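Local coordinates for protein phosphoribosylaminoimidazole-succinocarboxamide synthase (Saccharomyces cerevisiae, PDB 2CNQ) that catalyses the ATP-dependent joining of CAIR and L-aspartate to give SAICAR, a step of de novo purine biosynthesis, at residues D71-L76 with G221-T226. Residues are numbered along the deposited sequence; the frame is centred on the assembly and turned at random.
With ADP (adenosine-5'-diphosphate), chain B; SO4 (sulfate ion), chain K.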
loop_
_atom_site.group_PDB
_atom_site.type_symbol
_atom_site.label_atom_id
_atom_site.label_comp_id
_atom_site.label_asym_id
_atom_site.label_seq_id
_atom_site.Cartn_x
_atom_site.Cartn_y
_atom_site.Cartn_z
ATOM N N ASP A 71 -15.399 6.938 6.625
ATOM C CA ASP A 71 -14.772 8.010 5.917
ATOM C C ASP A 71 -14.769 7.801 4.450
ATOM O O ASP A 71 -14.702 8.760 3.711
ATOM C CB ASP A 71 -13.346 8.155 6.384
ATOM C CG ASP A 71 -13.277 8.375 7.840
ATOM O OD1 ASP A 71 -13.785 9.412 8.271
ATOM O OD2 ASP A 71 -12.780 7.502 8.547
ATOM N N VAL A 72 -14.803 6.562 4.008
ATOM C CA VAL A 72 -14.710 6.261 2.611
ATOM C C VAL A 72 -15.248 4.882 2.376
ATOM O O VAL A 72 -15.010 3.981 3.155
ATOM C CB VAL A 72 -13.278 6.417 2.113
ATOM C CG1 VAL A 72 -12.376 5.404 2.755
ATOM C CG2 VAL A 72 -13.199 6.379 0.637
ATOM N N ARG A 73 -15.998 4.741 1.311
ATOM C CA ARG A 73 -16.382 3.446 0.834
ATOM C C ARG A 73 -15.167 2.690 0.416
ATOM O O ARG A 73 -14.233 3.282 -0.060
ATOM C CB ARG A 73 -17.281 3.555 -0.382
ATOM C CG ARG A 73 -18.708 3.918 -0.067
ATOM C CD ARG A 73 -19.563 3.835 -1.306
ATOM N NE ARG A 73 -19.497 2.504 -1.892
ATOM C CZ ARG A 73 -19.889 2.210 -3.125
ATOM N NH1 ARG A 73 -20.413 3.147 -3.901
ATOM N NH2 ARG A 73 -19.769 0.975 -3.583
ATOM N N ASN A 74 -15.210 1.385 0.537
ATOM C CA ASN A 74 -14.092 0.588 0.113
ATOM C C ASN A 74 -14.534 -0.562 -0.734
ATOM O O ASN A 74 -15.700 -0.832 -0.888
ATOM C CB ASN A 74 -13.270 0.157 1.304
ATOM C CG ASN A 74 -14.017 -0.768 2.185
ATOM O OD1 ASN A 74 -14.492 -1.803 1.731
ATOM N ND2 ASN A 74 -14.156 -0.414 3.432
ATOM N N HIS A 75 -13.567 -1.255 -1.286
ATOM C CA HIS A 75 -13.843 -2.321 -2.214
ATOM C C HIS A 75 -14.185 -3.632 -1.591
ATOM O O HIS A 75 -14.456 -4.572 -2.304
ATOM C CB HIS A 75 -12.707 -2.524 -3.191
ATOM C CG HIS A 75 -11.436 -2.985 -2.630
ATOM N ND1 HIS A 75 -10.486 -3.464 -3.485
ATOM C CD2 HIS A 75 -10.944 -3.070 -1.388
ATOM C CE1 HIS A 75 -9.447 -3.812 -2.777
ATOM N NE2 HIS A 75 -9.694 -3.576 -1.505
ATOM N N LEU A 76 -14.165 -3.745 -0.284
ATOM C CA LEU A 76 -14.407 -5.044 0.285
ATOM C C LEU A 76 -15.828 -5.468 0.021
ATOM O O LEU A 76 -16.747 -4.688 0.164
ATOM C CB LEU A 76 -14.218 -5.002 1.767
ATOM C CG LEU A 76 -12.838 -4.630 2.224
ATOM C CD1 LEU A 76 -12.822 -4.569 3.728
ATOM C CD2 LEU A 76 -11.796 -5.587 1.690
ATOM N N GLY A 221 -10.794 3.893 -6.454
ATOM C CA GLY A 221 -11.682 3.654 -7.539
ATOM C C GLY A 221 -12.756 4.680 -7.538
ATOM O O GLY A 221 -12.850 5.535 -6.669
ATOM N N ILE A 222 -13.584 4.582 -8.547
ATOM C CA ILE A 222 -14.677 5.484 -8.685
ATOM C C ILE A 222 -15.862 4.665 -9.081
ATOM O O ILE A 222 -15.833 3.917 -10.028
ATOM C CB ILE A 222 -14.353 6.597 -9.697
ATOM C CG1 ILE A 222 -15.514 7.574 -9.831
ATOM C CG2 ILE A 222 -13.940 6.054 -11.056
ATOM C CD1 ILE A 222 -15.706 8.446 -8.664
ATOM N N ASP A 223 -16.924 4.818 -8.335
ATOM C CA ASP A 223 -18.187 4.212 -8.669
ATOM C C ASP A 223 -18.976 5.286 -9.324
ATOM O O ASP A 223 -19.526 6.180 -8.670
ATOM C CB ASP A 223 -18.907 3.737 -7.427
ATOM C CG ASP A 223 -20.232 3.145 -7.749
ATOM O OD1 ASP A 223 -20.756 3.397 -8.856
ATOM O OD2 ASP A 223 -20.744 2.417 -6.902
ATOM N N GLU A 224 -19.017 5.201 -10.636
ATOM C CA GLU A 224 -19.636 6.259 -11.407
ATOM C C GLU A 224 -21.168 6.229 -11.302
ATOM O O GLU A 224 -21.825 7.191 -11.689
ATOM C CB GLU A 224 -19.110 6.239 -12.848
ATOM C CG GLU A 224 -17.592 6.064 -12.900
ATOM C CD GLU A 224 -16.926 6.681 -14.104
ATOM O OE1 GLU A 224 -16.742 7.920 -14.113
ATOM O OE2 GLU A 224 -16.550 5.932 -15.021
ATOM N N LYS A 225 -21.729 5.161 -10.747
ATOM C CA LYS A 225 -23.172 5.075 -10.549
ATOM C C LYS A 225 -23.609 5.885 -9.332
ATOM O O LYS A 225 -24.644 6.544 -9.373
ATOM C CB LYS A 225 -23.610 3.621 -10.395
ATOM C CG LYS A 225 -23.227 2.730 -11.571
ATOM C CD LYS A 225 -23.834 1.368 -11.592
ATOM C CE LYS A 225 -23.527 0.574 -12.845
ATOM N NZ LYS A 225 -25.374 -0.387 -10.848
ATOM N N THR A 226 -22.822 5.842 -8.259
ATOM C CA THR A 226 -23.133 6.566 -7.032
ATOM C C THR A 226 -22.294 7.849 -6.876
ATOM O O THR A 226 -22.469 8.606 -5.928
ATOM C CB THR A 226 -22.868 5.662 -5.823
ATOM O OG1 THR A 226 -21.493 5.276 -5.834
ATOM C CG2 THR A 226 -23.734 4.407 -5.872
HETATM P PB ADP B . 0.989 -3.795 -8.425
HETATM O O1B ADP B . 1.157 -2.956 -7.245
HETATM O O2B ADP B . 0.542 -3.032 -9.600
HETATM O O3B ADP B . 2.097 -4.635 -8.832
HETATM P PA ADP B . -0.560 -5.551 -6.794
HETATM O O1A ADP B . -0.610 -4.624 -5.662
HETATM O O2A ADP B . 0.270 -6.742 -6.703
HETATM O O3A ADP B . -0.219 -4.779 -8.120
HETATM O "O5'" ADP B . -2.002 -6.054 -7.158
HETATM C "C5'" ADP B . -3.187 -5.304 -7.017
HETATM C "C4'" ADP B . -3.683 -4.903 -8.374
HETATM O "O4'" ADP B . -5.105 -4.849 -8.275
HETATM C "C3'" ADP B . -3.257 -3.531 -8.796
HETATM O "O3'" ADP B . -3.274 -3.432 -10.199
HETATM C "C2'" ADP B . -4.372 -2.672 -8.263
HETATM O "O2'" ADP B . -4.461 -1.424 -8.876
HETATM C "C1'" ADP B . -5.538 -3.535 -8.562
HETATM N N9 ADP B . -6.718 -3.307 -7.783
HETATM C C8 ADP B . -6.773 -2.999 -6.486
HETATM N N7 ADP B . -7.996 -2.954 -6.027
HETATM C C5 ADP B . -8.767 -3.241 -7.087
HETATM C C6 ADP B . -10.160 -3.390 -7.286
HETATM N N6 ADP B . -11.010 -3.241 -6.291
HETATM N N1 ADP B . -10.618 -3.616 -8.512
HETATM C C2 ADP B . -9.751 -3.805 -9.502
HETATM N N3 ADP B . -8.429 -3.773 -9.423
HETATM C C4 ADP B . -7.956 -3.480 -8.213
HETATM S S SO4 K . -23.469 -1.818 -7.567
HETATM O O1 SO4 K . -22.744 -1.344 -8.739
HETATM O O2 SO4 K . -23.279 -0.863 -6.478
HETATM O O3 SO4 K . -24.888 -1.969 -7.897
HETATM O O4 SO4 K . -22.915 -3.100 -7.145
#
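Asp-223 OD1 takes two backbone N-H groups of its own segment, while OD2 of the same carboxylate bonds to Arg-73 NH1 at 3.1 Å. The OD1 bond from Lys-225 N, 2.8 Å, makes an Asx turn; that from Thr-226 N is weak. The salt bridge to Arg-73 is nearly straight (N-H...O 164°) and close to the guanidinium plane, but NH1 comes to OD2 from the anti side, tilted out of the carboxylate plane. Only NH1 is bonded: Arg-73 NH2 stays 3.7 Å from Asp-223 OD2, and the two planes stand 68° apart. With CG anti to the backbone N (chi1 178°), the carboxylate sits beside the carbonyl carbon, OD1 toward the following N-H groups and OD2 on the Arg-73 side. Thr-226 OG1 also lies 3.1 Å from Arg-73 NH1, at an angle too poor for a hydrogen bond. Replacing Asp-223 by an alanine removes both oxygens, which would probably leave the Lys-225 amide without its turn acceptor and Arg-73 NH1 without this charged partner. Nearby, His-75 ND1 accepts from ADP N6 at 2.9 Å. The surface bridge links edge strand 73-74 to the end of strand 211-223 across strand 228-245, while helix 185-209 packs against Val-72 and Ile-222.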